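Local coordinates for H subunit of photosynthetic reaction center complex (Rhodopseudomonas palustris, PDB 6Z5S), which probably serves as the membrane-attached H subunit that packs against the other reaction-centre chains and supports light-driven, quinone-linked electron transfer, at residues Y63-R66 / G67-K71; P87-W91 / P92-F96; V189-V193 / P194-I198; D225-K229 / L230-K234. One frame throughout, in Å; residues are numbered along the deposited sequence.

Contact 1: Y63-R66 / G67-K71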
# COMPACT_ATOMS: atom_id res chain seq x y z
N TYR D 63 18.88 18.29 -15.69
CA TYR D 63 17.49 18.65 -15.87
C TYR D 63 17.39 19.90 -16.72
O TYR D 63 18.20 20.83 -16.57
CB TYR D 63 16.82 18.89 -14.52
CG TYR D 63 16.73 17.67 -13.66
CD1 TYR D 63 15.70 16.77 -13.81
CD2 TYR D 63 17.68 17.42 -12.69
CE1 TYR D 63 15.61 15.66 -13.02
CE2 TYR D 63 17.61 16.31 -11.90
CZ TYR D 63 16.57 15.43 -12.07
OH TYR D 63 16.49 14.31 -11.28
N LEU D 64 16.39 19.94 -17.58
CA LEU D 64 16.09 21.10 -18.39
C LEU D 64 15.00 21.92 -17.70
O LEU D 64 13.98 21.37 -17.30
CB LEU D 64 15.63 20.68 -19.78
CG LEU D 64 15.21 21.79 -20.73
CD1 LEU D 64 16.42 22.57 -21.19
CD2 LEU D 64 14.48 21.20 -21.91
N LEU D 65 15.23 23.21 -17.56
CA LEU D 65 14.26 24.09 -16.94
C LEU D 65 13.49 24.84 -18.02
O LEU D 65 13.79 24.74 -19.21
CB LEU D 65 14.94 25.04 -15.96
CG LEU D 65 15.94 24.35 -15.03
CD1 LEU D 65 16.51 25.33 -14.05
CD2 LEU D 65 15.28 23.21 -14.30
N ARG D 66 12.48 25.61 -17.60
CA ARG D 66 11.55 26.19 -18.55
C ARG D 66 12.23 27.19 -19.48
O ARG D 66 12.15 27.07 -20.71
CB ARG D 66 10.39 26.86 -17.82
CG ARG D 66 9.27 25.91 -17.46
CD ARG D 66 8.05 26.67 -17.00
NE ARG D 66 8.27 27.30 -15.71
CZ ARG D 66 8.35 28.62 -15.52
NH1 ARG D 66 8.55 29.10 -14.30
NH2 ARG D 66 8.22 29.44 -16.54
N GLY D 67 12.91 28.17 -18.91
CA GLY D 67 13.48 29.21 -19.74
C GLY D 67 14.76 28.78 -20.43
O GLY D 67 15.72 29.55 -20.49
N GLY D 68 14.78 27.56 -20.95
CA GLY D 68 15.97 27.01 -21.55
C GLY D 68 17.13 26.80 -20.60
O GLY D 68 18.17 26.29 -21.03
N ALA D 69 16.97 27.15 -19.33
CA ALA D 69 18.03 26.97 -18.36
C ALA D 69 18.25 25.48 -18.10
O ALA D 69 17.60 24.61 -18.67
CB ALA D 69 17.70 27.71 -17.07
N THR D 70 19.19 25.19 -17.21
CA THR D 70 19.64 23.82 -17.02
C THR D 70 20.23 23.67 -15.63
O THR D 70 21.01 24.52 -15.20
CB THR D 70 20.67 23.46 -18.09
OG1 THR D 70 20.03 23.38 -19.37
CG2 THR D 70 21.31 22.16 -17.78
N LYS D 71 19.86 22.60 -14.94
CA LYS D 71 20.36 22.33 -13.60
C LYS D 71 20.94 20.93 -13.55
O LYS D 71 20.25 19.97 -13.89
CB LYS D 71 19.26 22.47 -12.56
CG LYS D 71 19.73 22.18 -11.16
CD LYS D 71 20.59 23.31 -10.64
CE LYS D 71 20.92 23.11 -9.17
NZ LYS D 71 21.79 21.94 -8.95
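A short antiparallel beta hairpin brings Leu-65 against Ala-69 and Tyr-63 level with Lys-71, joining strand 61-64 to strand 70-73. Tyr-63 and Lys-71 form a hydrogen-bonded pair: Tyr-63 N donates to Lys-71 O over 2.8 Å, and Lys-71 N returns the bond to Tyr-63 O over 2.9 Å. Leu-64 faces Thr-70 in the next, non-hydrogen-bonded pair, and its CD1 methyl lies 3.5 Å from Ala-69 O. Nearer the turn, Leu-65 N donates almost straight to Ala-69 O (3.0 Å), but it arrives well above the carbonyl plane. Leu-65 has CG beside its own backbone N (chi1 -46°), which lays the branched end along the returning chain: CB is 4.0 Å from Ala-69 CB, and CD1 is 4.2 Å from Lys-71 CB. With an alanine at Leu-65 the backbone bond would remain, but this flank of Ala-69 and Lys-71 is likely to be uncovered, since CG and the CD1 methyl do the covering. Tyr-63 OH bonds to an acidic side chain of another protein chain, whereas Arg-66 NH2 reaches Asn-125 and Lys-71 NZ reaches Ser-75. At the tip, Gly-68 takes a positive phi of 65°, which a residue without CB adopts easily. A type I turn from Leu-65 to Gly-68 that ends in such a glycine is consistent with the G1-bulge type of beta hairpin.

Contact 2: P87-W91 / P92-F96. With 6PL ((4S,7R)-4-hydroxy-N,N,N-trimethyl-9-oxo-7-[(palmitoyloxy)methyl]-3,5,8-trioxa-4-phosphahexacosan-1-aminium 4-oxide), chain B.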
# COMPACT_ATOMS: atom_id res chain seq x y z
N PRO D 87 34.64 20.02 16.41
CA PRO D 87 34.34 18.69 16.94
C PRO D 87 34.43 18.66 18.46
O PRO D 87 35.40 19.12 19.05
CB PRO D 87 35.40 17.80 16.29
CG PRO D 87 36.43 18.72 15.79
CD PRO D 87 35.76 20.00 15.46
N ALA D 88 33.39 18.11 19.08
CA ALA D 88 33.35 17.97 20.53
C ALA D 88 34.32 16.92 21.04
O ALA D 88 34.47 16.78 22.26
CB ALA D 88 31.94 17.62 20.98
N ALA D 89 34.98 16.18 20.15
CA ALA D 89 35.90 15.13 20.55
C ALA D 89 36.71 14.71 19.33
O ALA D 89 36.21 14.82 18.21
CB ALA D 89 35.16 13.93 21.14
N PRO D 90 37.94 14.25 19.52
CA PRO D 90 38.78 13.91 18.37
C PRO D 90 38.42 12.61 17.68
O PRO D 90 38.94 12.35 16.58
CB PRO D 90 40.18 13.82 18.98
CG PRO D 90 39.94 13.48 20.40
CD PRO D 90 38.69 14.18 20.78
N TRP D 91 37.58 11.79 18.25
CA TRP D 91 37.34 10.50 17.63
C TRP D 91 36.28 10.61 16.55
O TRP D 91 35.50 11.56 16.52
CB TRP D 91 36.94 9.48 18.68
CG TRP D 91 35.69 9.80 19.41
CD1 TRP D 91 34.41 9.65 18.96
CD2 TRP D 91 35.58 10.29 20.74
NE1 TRP D 91 33.52 10.03 19.92
CE2 TRP D 91 34.22 10.43 21.03
CE3 TRP D 91 36.52 10.63 21.71
CZ2 TRP D 91 33.76 10.89 22.25
CZ3 TRP D 91 36.07 11.09 22.92
CH2 TRP D 91 34.70 11.22 23.18
N PRO D 92 36.23 9.65 15.63
CA PRO D 92 35.20 9.67 14.59
C PRO D 92 33.80 9.54 15.18
O PRO D 92 33.61 8.97 16.25
CB PRO D 92 35.55 8.47 13.72
CG PRO D 92 36.41 7.62 14.57
CD PRO D 92 37.19 8.56 15.41
N GLY D 93 32.83 10.09 14.47
CA GLY D 93 31.46 10.05 14.92
C GLY D 93 31.13 11.00 16.05
O GLY D 93 29.98 10.99 16.51
N ALA D 94 32.07 11.80 16.51
CA ALA D 94 31.78 12.74 17.57
C ALA D 94 30.92 13.88 17.04
O ALA D 94 31.09 14.30 15.90
CB ALA D 94 33.07 13.29 18.17
N PRO D 95 29.99 14.39 17.84
CA PRO D 95 29.19 15.53 17.40
C PRO D 95 30.01 16.81 17.39
O PRO D 95 31.13 16.88 17.89
CB PRO D 95 28.07 15.59 18.44
CG PRO D 95 28.66 14.99 19.64
CD PRO D 95 29.60 13.92 19.17
N PHE D 96 29.43 17.84 16.79
CA PHE D 96 30.07 19.13 16.70
C PHE D 96 29.38 20.13 17.60
O PHE D 96 28.20 19.97 17.94
CB PHE D 96 30.07 19.64 15.26
CG PHE D 96 30.88 18.81 14.33
CD1 PHE D 96 30.32 17.74 13.68
CD2 PHE D 96 32.21 19.10 14.11
CE1 PHE D 96 31.06 16.97 12.83
CE2 PHE D 96 32.96 18.33 13.26
CZ PHE D 96 32.38 17.26 12.62
C22 6PL B . 25.37 -5.89 21.39
C21 6PL B . 26.69 -5.26 21.75
C20 6PL B . 26.89 -3.88 21.21
C19 6PL B . 28.20 -3.24 21.59
C18 6PL B . 29.43 -3.94 21.05
C17 6PL B . 30.73 -3.33 21.51
C16 6PL B . 31.97 -4.04 21.03
C15 6PL B . 33.23 -3.57 21.72
C14 6PL B . 33.63 -2.15 21.44
C13 6PL B . 34.39 -1.96 20.13
C12 6PL B . 35.04 -0.62 20.02
C11 6PL B . 34.10 0.50 19.69
O11 6PL B . 33.83 1.43 20.40
O3 6PL B . 33.58 0.35 18.47
C3 6PL B . 32.90 1.50 17.93
C2 6PL B . 32.41 1.17 16.54
C1 6PL B . 32.30 2.36 15.63
O3P 6PL B . 33.59 2.97 15.39
P 6PL B . 33.66 4.27 14.46
O1P 6PL B . 35.10 4.69 14.36
O2P 6PL B . 32.88 3.99 13.20
O4P 6PL B . 32.84 5.37 15.29
C4 6PL B . 33.40 5.94 16.51
C5 6PL B . 33.19 5.04 17.71
N 6PL B . 33.40 5.68 19.07
C7 6PL B . 34.79 6.17 19.20
C8 6PL B . 32.47 6.82 19.24
C6 6PL B . 33.14 4.68 20.14
O2 6PL B . 31.06 0.62 16.58
C31 6PL B . 30.91 -0.69 16.78
O31 6PL B . 31.39 -1.27 17.71
C32 6PL B . 30.15 -1.30 15.64
C33 6PL B . 29.04 -2.19 16.06
C34 6PL B . 29.54 -3.47 16.70
C35 6PL B . 28.45 -4.44 17.05
C36 6PL B . 27.55 -4.78 15.90
C37 6PL B . 26.66 -5.97 16.14
C38 6PL B . 25.81 -6.36 14.96
C39 6PL B . 26.57 -6.46 13.67
C40 6PL B . 25.71 -6.73 12.46
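Trp-91 and Ala-94 are the ends of a type II beta turn at the tip of the loop between strands 85-87 and 96-98. The corners suit their residues: Pro-92 has its phi fixed by the ring, and Gly-93 readily takes the positive phi of the third place. The turn bond itself, Ala-94 N to Trp-91 O, is weak at 3.4 Å. Packing is close at this end. Trp-91 CG stands between the backbone N and the carbonyl carbon (chi1 61°), folding the indole back beside the turn. Ala-94 CB then sits over the five-membered ring, 4.1 Å from its centroid, in a CH-pi contact. Ala-89 CB lies over the same face, nearer the rim, and touches Ala-94 CB at 3.7 Å; methyls this small let the loop close on the ring. The other end is looser and more open to solvent. There Ala-88 N donates to Pro-95 O over 2.8 Å, in the carbonyl plane, while Pro-87 and the Phe-96 ring meet at a slant, CD to CD2 being 3.9 Å. Pro-87 and Ala-88 are exposed; Phe-96 is partly covered by a basic side chain of another protein chain. Beyond the indole, on the side away from Ala-94, lies the choline head of a bound phosphatidylcholine, its methyl C8 approaching Trp-91 CD1 obliquely at 3.4 Å.

Contact 3: V189-V193 / P194-I198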
# COMPACT_ATOMS: atom_id res chain seq x y z
N VAL D 189 9.90 41.38 9.03
CA VAL D 189 10.54 40.07 8.92
C VAL D 189 9.47 39.03 8.65
O VAL D 189 8.31 39.17 9.06
CB VAL D 189 11.34 39.72 10.18
CG1 VAL D 189 12.53 40.64 10.32
CG2 VAL D 189 10.46 39.80 11.40
N LEU D 190 9.86 37.97 7.96
CA LEU D 190 8.92 36.91 7.63
C LEU D 190 8.86 35.88 8.75
O LEU D 190 9.83 35.67 9.48
CB LEU D 190 9.30 36.24 6.32
CG LEU D 190 8.98 37.06 5.08
CD1 LEU D 190 9.42 36.33 3.84
CD2 LEU D 190 7.51 37.38 5.02
N LEU D 191 7.70 35.26 8.89
CA LEU D 191 7.48 34.20 9.87
C LEU D 191 6.77 33.05 9.18
O LEU D 191 5.63 33.22 8.72
CB LEU D 191 6.66 34.72 11.04
CG LEU D 191 5.94 33.70 11.91
CD1 LEU D 191 6.94 32.79 12.58
CD2 LEU D 191 5.10 34.40 12.93
N PRO D 192 7.40 31.88 9.05
CA PRO D 192 6.74 30.76 8.39
C PRO D 192 5.50 30.34 9.15
O PRO D 192 5.50 30.25 10.38
CB PRO D 192 7.81 29.66 8.40
CG PRO D 192 9.09 30.37 8.61
CD PRO D 192 8.77 31.54 9.47
N VAL D 193 4.42 30.10 8.40
CA VAL D 193 3.16 29.71 9.03
C VAL D 193 3.29 28.47 9.90
O VAL D 193 2.77 28.47 11.02
CB VAL D 193 2.06 29.57 7.96
CG1 VAL D 193 0.81 28.97 8.56
CG2 VAL D 193 1.75 30.91 7.34
N PRO D 194 3.96 27.39 9.47
CA PRO D 194 4.06 26.21 10.34
C PRO D 194 4.76 26.48 11.66
O PRO D 194 4.59 25.70 12.60
CB PRO D 194 4.85 25.21 9.49
CG PRO D 194 4.58 25.62 8.10
CD PRO D 194 4.53 27.11 8.14
N PHE D 195 5.53 27.56 11.76
CA PHE D 195 6.20 27.91 13.00
C PHE D 195 5.37 28.83 13.87
O PHE D 195 5.87 29.34 14.87
CB PHE D 195 7.55 28.56 12.70
CG PHE D 195 8.64 27.59 12.40
CD1 PHE D 195 9.21 26.84 13.41
CD2 PHE D 195 9.11 27.43 11.11
CE1 PHE D 195 10.21 25.95 13.15
CE2 PHE D 195 10.12 26.54 10.84
CZ PHE D 195 10.67 25.80 11.86
N ALA D 196 4.11 29.05 13.52
CA ALA D 196 3.25 29.95 14.26
C ALA D 196 1.93 29.28 14.56
O ALA D 196 1.43 28.47 13.77
CB ALA D 196 3.01 31.26 13.50
N LEU D 197 1.36 29.62 15.71
CA LEU D 197 0.03 29.16 16.09
C LEU D 197 -0.94 30.31 15.84
O LEU D 197 -1.24 31.09 16.74
CB LEU D 197 -0.01 28.70 17.54
CG LEU D 197 0.34 27.23 17.77
CD1 LEU D 197 -0.64 26.35 17.02
CD2 LEU D 197 1.77 26.91 17.36
N ILE D 198 -1.41 30.41 14.61
CA ILE D 198 -2.38 31.45 14.24
C ILE D 198 -3.76 30.88 14.53
O ILE D 198 -4.47 30.36 13.66
CB ILE D 198 -2.20 31.94 12.80
CG1 ILE D 198 -3.22 33.03 12.50
CG2 ILE D 198 -2.24 30.78 11.80
CD1 ILE D 198 -3.12 34.20 13.44
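Pro-192 and Phe-195 meet where strand 188-192, an outer strand of the four-stranded antiparallel sheet in the PRC-barrel domain, gives way to a single turn of 3-10 helix. Two backbone hydrogen bonds of the i to i+3 kind define that turn. Phe-195 N donates to Pro-192 O over 3.0 Å, and Ala-196 N donates to Val-193 O over 2.9 Å. Both donors stand more than 50° out of the carbonyl plane, so neither carbonyl is used along a lone pair. Pro-194 suits its place because its nitrogen carries no hydrogen and so, at the start of the turn, asks for no acceptor, while its ring fixes phi near the helical value.

The apolar contacts fall into two groups. In the first, Pro-192 CB comes to the edge of the Phe-195 ring, in its plane, 3.7 Å from CD2. Pro-192 also packs on Tyr-177 of the adjacent strand and on Ile-235 and Tyr-239 of helix 229-245, whereas Phe-195 is covered in part by a basic side chain of another protein chain. In the second group Leu-191 reaches forward past the proline. Its CG is turned away from the backbone N (chi1 160°), which carries the two methyls toward the turn: CD1 comes to 4.3 Å from Phe-195 CB. Ala-196 presents just one methyl to the branched leucine end, and Leu-191 CD2 rests 3.8 Å from Ala-196 CB.

Contact 4: D225-K229 / L230-K234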
# COMPACT_ATOMS: atom_id res chain seq x y z
N ASP D 225 8.47 42.65 -2.06
CA ASP D 225 7.28 41.92 -2.48
C ASP D 225 7.62 40.56 -3.07
O ASP D 225 6.77 39.94 -3.72
CB ASP D 225 6.46 42.74 -3.47
CG ASP D 225 5.88 43.99 -2.85
OD1 ASP D 225 5.66 43.99 -1.62
OD2 ASP D 225 5.64 44.96 -3.59
N GLN D 226 8.84 40.08 -2.87
CA GLN D 226 9.21 38.75 -3.32
C GLN D 226 10.34 38.24 -2.44
O GLN D 226 11.15 39.02 -1.94
CB GLN D 226 9.61 38.74 -4.79
CG GLN D 226 11.01 39.23 -5.06
CD GLN D 226 11.29 39.41 -6.53
OE1 GLN D 226 10.39 39.73 -7.30
NE2 GLN D 226 12.53 39.19 -6.92
N VAL D 227 10.37 36.93 -2.26
CA VAL D 227 11.35 36.28 -1.40
C VAL D 227 12.04 35.19 -2.21
O VAL D 227 11.38 34.44 -2.94
CB VAL D 227 10.69 35.72 -0.12
CG1 VAL D 227 9.61 34.72 -0.46
CG2 VAL D 227 11.73 35.10 0.79
N SER D 228 13.35 35.12 -2.09
CA SER D 228 14.14 34.13 -2.82
C SER D 228 14.21 32.82 -2.05
O SER D 228 13.92 32.76 -0.85
CB SER D 228 15.54 34.66 -3.09
OG SER D 228 16.33 34.59 -1.93
N LYS D 229 14.60 31.76 -2.75
CA LYS D 229 14.76 30.46 -2.10
C LYS D 229 15.79 30.53 -0.98
O LYS D 229 15.63 29.88 0.06
CB LYS D 229 15.15 29.41 -3.13
CG LYS D 229 13.99 28.91 -3.97
CD LYS D 229 14.46 28.04 -5.11
CE LYS D 229 14.85 28.87 -6.31
NZ LYS D 229 15.30 28.01 -7.43
N LEU D 230 16.86 31.30 -1.19
CA LEU D 230 17.89 31.42 -0.17
C LEU D 230 17.34 32.06 1.09
O LEU D 230 17.60 31.59 2.20
CB LEU D 230 19.07 32.23 -0.72
CG LEU D 230 20.28 32.29 0.19
CD1 LEU D 230 20.73 30.90 0.55
CD2 LEU D 230 21.39 33.05 -0.48
N GLU D 231 16.58 33.14 0.93
CA GLU D 231 15.97 33.77 2.09
C GLU D 231 14.94 32.86 2.74
O GLU D 231 14.78 32.89 3.96
CB GLU D 231 15.33 35.09 1.69
CG GLU D 231 16.31 36.08 1.10
CD GLU D 231 15.70 36.92 0.00
OE1 GLU D 231 14.60 36.57 -0.48
OE2 GLU D 231 16.32 37.93 -0.39
N GLU D 232 14.24 32.05 1.95
CA GLU D 232 13.31 31.08 2.51
C GLU D 232 14.02 30.11 3.44
O GLU D 232 13.60 29.90 4.58
CB GLU D 232 12.60 30.33 1.39
CG GLU D 232 11.44 31.08 0.78
CD GLU D 232 10.66 30.23 -0.20
OE1 GLU D 232 10.84 30.40 -1.42
OE2 GLU D 232 9.87 29.38 0.26
N ASP D 233 15.10 29.48 2.96
CA ASP D 233 15.85 28.61 3.85
C ASP D 233 16.40 29.36 5.05
O ASP D 233 16.39 28.85 6.16
CB ASP D 233 16.98 27.87 3.14
CG ASP D 233 16.53 26.56 2.55
OD1 ASP D 233 15.41 26.11 2.87
OD2 ASP D 233 17.34 25.91 1.86
N LYS D 234 16.88 30.59 4.84
CA LYS D 234 17.46 31.32 5.97
C LYS D 234 16.42 31.60 7.04
O LYS D 234 16.71 31.47 8.24
CB LYS D 234 18.11 32.60 5.48
CG LYS D 234 19.52 32.40 5.02
CD LYS D 234 20.15 33.68 4.55
CE LYS D 234 21.49 33.42 3.90
NZ LYS D 234 22.03 34.65 3.28
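Ser-228 OG is held from two directions: it accepts from Glu-231 N over 3.2 Å, in a nearly straight bond (170°), and it is also hydrogen-bonded to Asp-117 OD2. The carboxylate of Glu-231 answers by reaching back, and its OE1 accepts from Ser-228 N on the anti side, 32° out of the carboxylate plane. Glu-231 can do this because its chain bends at chi2 (145°), which swings the acid group alongside the serine. That carboxylate has further partners in the preceding loop: OE2 accepts from Ser-222 N, and OE1 has a weak bond with Thr-221 OG1. The reciprocal pair is a capping box, with Ser-228 as the N-cap of helix 229-245. Serine suits the N-cap because its short hydroxyl can stand in for the acceptor that an N-H of the first turn lacks, and an acid suits the first turn, where its negative charge would probably be favoured by the helix dipole. A leucine in place of Glu-231 would probably leave Ser-228 N and Ser-222 N without this acceptor and half the box lost. Ordinary helical bonding follows, with Glu-232 N donating to Ser-228 O over 2.9 Å and Asp-233 N to Lys-229 O over 3.0 Å. Beside the box Val-227 and Glu-231 point opposite ways, Val-227 CG2 lying 3.7 Å from Glu-231 CB. The same methyl comes to 4.0 Å from Glu-232 CG, whose carboxylate OE2 bonds to Tyr-177 OH and makes a salt bridge to a basic side chain of another protein chain.

In the fold
From the N terminus the chain leaves helix 9-31, which carries the predicted membrane span, and first turns back on itself in contact 1, the hairpin of strands 61-64 and 70-73. Contact 2 closes the next loop, between strands 85-87 and 96-98, beside a bound lipid and about 24 Å from contact 1 at the nearest atoms. Contact 3 then ends the outer strand 188-192 of the PRC-barrel sheet, and contact 4 starts helix 229-245. The four stand in series, none nesting or crossing. Contacts 3 and 4 alone touch, through Leu-190 CD1 and Val-227 CG2 at 4.0 Å, tying that strand to the loop that leads into the helix.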